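Local coordinates for protein galactitol 1-phosphate 5-dehydrogenase (Escherichia coli, PDB 4UEJ) that oxidises galactitol 1-phosphate to D-tagatose 6-phosphate with NAD(+), as a zinc-containing alcohol dehydrogenase that forms homodimers, at residues Pro252-Ala257 with Lys279-Ile284. Residues are numbered along the deposited sequence; the frame is centred on the assembly and turned at random. Where two conformers were deposited one is given.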
# COMPACT_ATOMS: atom_id res chain seq x y z
N PRO A 252 -13.12 -3.67 -4.31
CA PRO A 252 -12.11 -3.91 -5.35
C PRO A 252 -11.33 -2.64 -5.70
O PRO A 252 -11.92 -1.57 -5.89
CB PRO A 252 -12.94 -4.42 -6.54
CG PRO A 252 -14.35 -4.08 -6.22
CD PRO A 252 -14.47 -4.03 -4.73
N HIS A 253 -10.01 -2.78 -5.76
CA HIS A 253 -9.08 -1.69 -6.05
C HIS A 253 -9.26 -0.46 -5.16
O HIS A 253 -8.95 0.65 -5.59
CB HIS A 253 -9.21 -1.27 -7.52
CG HIS A 253 -8.75 -2.32 -8.48
ND1 HIS A 253 -7.65 -2.15 -9.29
CD2 HIS A 253 -9.23 -3.55 -8.76
CE1 HIS A 253 -7.47 -3.23 -10.03
NE2 HIS A 253 -8.42 -4.10 -9.73
N ALA A 254 -9.72 -0.65 -3.92
CA ALA A 254 -9.84 0.46 -3.00
C ALA A 254 -8.49 1.08 -2.75
O ALA A 254 -7.46 0.40 -2.85
CB ALA A 254 -10.48 0.03 -1.66
N GLN A 255 -8.51 2.38 -2.50
CA GLN A 255 -7.35 3.08 -1.98
C GLN A 255 -7.44 3.11 -0.47
O GLN A 255 -8.48 3.47 0.10
CB GLN A 255 -7.26 4.50 -2.51
CG GLN A 255 -6.94 4.61 -3.98
CD GLN A 255 -7.13 6.03 -4.46
OE1 GLN A 255 -8.24 6.58 -4.39
NE2 GLN A 255 -6.05 6.64 -4.91
N LEU A 256 -6.36 2.74 0.20
CA LEU A 256 -6.34 2.75 1.66
C LEU A 256 -5.21 3.63 2.17
O LEU A 256 -4.04 3.24 2.15
CB LEU A 256 -6.20 1.34 2.22
CG LEU A 256 -5.85 1.16 3.70
CD1 LEU A 256 -6.78 1.97 4.60
CD2 LEU A 256 -5.90 -0.31 4.06
N ALA A 257 -5.58 4.82 2.64
CA ALA A 257 -4.61 5.80 3.14
C ALA A 257 -4.40 5.63 4.63
O ALA A 257 -5.35 5.70 5.42
CB ALA A 257 -5.06 7.21 2.82
N LYS A 279 -7.68 -8.12 -3.84
CA LYS A 279 -8.49 -6.96 -4.14
C LYS A 279 -7.73 -5.91 -4.92
O LYS A 279 -8.30 -4.91 -5.35
CB LYS A 279 -9.03 -6.33 -2.84
CG LYS A 279 -9.83 -7.29 -1.98
CD LYS A 279 -10.26 -6.60 -0.69
CE LYS A 279 -11.05 -7.55 0.20
NZ LYS A 279 -11.65 -6.83 1.36
N GLU A 280 -6.43 -6.15 -5.11
CA GLU A 280 -5.54 -5.17 -5.73
C GLU A 280 -5.70 -3.79 -5.10
O GLU A 280 -5.90 -2.79 -5.78
CB GLU A 280 -5.75 -5.14 -7.25
CG GLU A 280 -5.18 -6.42 -7.90
CD GLU A 280 -5.14 -6.40 -9.43
OE1 GLU A 280 -6.01 -5.79 -10.07
OE2 GLU A 280 -4.21 -6.99 -9.98
N LEU A 281 -5.57 -3.76 -3.78
CA LEU A 281 -5.63 -2.51 -3.05
C LEU A 281 -4.40 -1.67 -3.35
O LEU A 281 -3.35 -2.19 -3.76
CB LEU A 281 -5.72 -2.76 -1.55
CG LEU A 281 -6.87 -3.66 -1.10
CD1 LEU A 281 -6.88 -3.75 0.41
CD2 LEU A 281 -8.19 -3.11 -1.64
N THR A 282 -4.54 -0.37 -3.18
CA THR A 282 -3.40 0.53 -3.14
C THR A 282 -3.34 1.11 -1.75
O THR A 282 -4.27 1.80 -1.32
CB THR A 282 -3.53 1.66 -4.14
OG1 THR A 282 -3.58 1.11 -5.46
CG2 THR A 282 -2.33 2.58 -4.04
N VAL A 283 -2.27 0.81 -1.03
CA VAL A 283 -2.12 1.27 0.34
C VAL A 283 -1.13 2.44 0.29
O VAL A 283 -0.02 2.30 -0.21
CB VAL A 283 -1.61 0.14 1.26
CG1 VAL A 283 -1.43 0.65 2.69
CG2 VAL A 283 -2.58 -1.03 1.25
N ILE A 284 -1.57 3.57 0.81
CA ILE A 284 -0.88 4.85 0.67
C ILE A 284 -0.43 5.31 2.04
O ILE A 284 -1.25 5.63 2.89
CB ILE A 284 -1.82 5.90 0.04
CG1 ILE A 284 -2.29 5.44 -1.34
CG2 ILE A 284 -1.18 7.29 0.01
CD1 ILE A 284 -3.52 6.19 -1.85
O HOH W 1 -6.17 0.27 -6.06
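Residues 255-257 and 282-284 run side by side as parallel strands, joined by three nearly straight backbone hydrogen bonds. Thr282 N donates to Ala254 O, Leu256 N to Thr282 O over 2.7 Å, and Ile284 N to Leu256 O, so that Leu256 and Thr282 each bond through both N and O. The last donor lies above the carbonyl plane of Leu256, whereas the other two approach nearly along the C=O axis. A fourth bond, His253 N to Lys279 O at 2.8 Å, ties the loop ahead of one strand to the end of helix 270-278, where Glu280, with positive phi, closes a Schellman motif. Between this bond and the ladder a water bridges the two segments: it can donate to His253 O and Glu280 O, which compete with other acceptors for its protons, and is hydrogen-bonded to Thr282 OG1, 2.8 Å away.

The side chains of His253 and Glu280 extend alongside each other. Glu280 CB sits over one face of the imidazole in a CH-pi contact, 3.9 Å from the ring centroid, and the carboxylate stands almost perpendicular to the ring, at 89°. Glu280 OE1 is 3.0 Å from His253 NE2, but the angle is too poor for a hydrogen bond; NE2 bonds instead to Gln102 of the second subunit, and Glu280 OE2 to His151 and Trp287 N of that subunit.

Leu281 CD2 packs on Ala254 CB at 3.9 Å. The side chains of Ile284 and Gln255 cross obliquely, the CD1 methyl lying against the amide NE2; that amide is hydrogen-bonded through NE2 to Ala156 O and through OE1 to Lys162 NZ.

Within the Rossmann-type domain, strand 255-258 lies between strands 231-235 and 282-285, with Leu256 packed on helix 240-249. Strand 282-285 ends the six-stranded parallel sheet of this chain, and Val283 pairs antiparallel with a strand of the second subunit, carrying the sheet across the dimer interface.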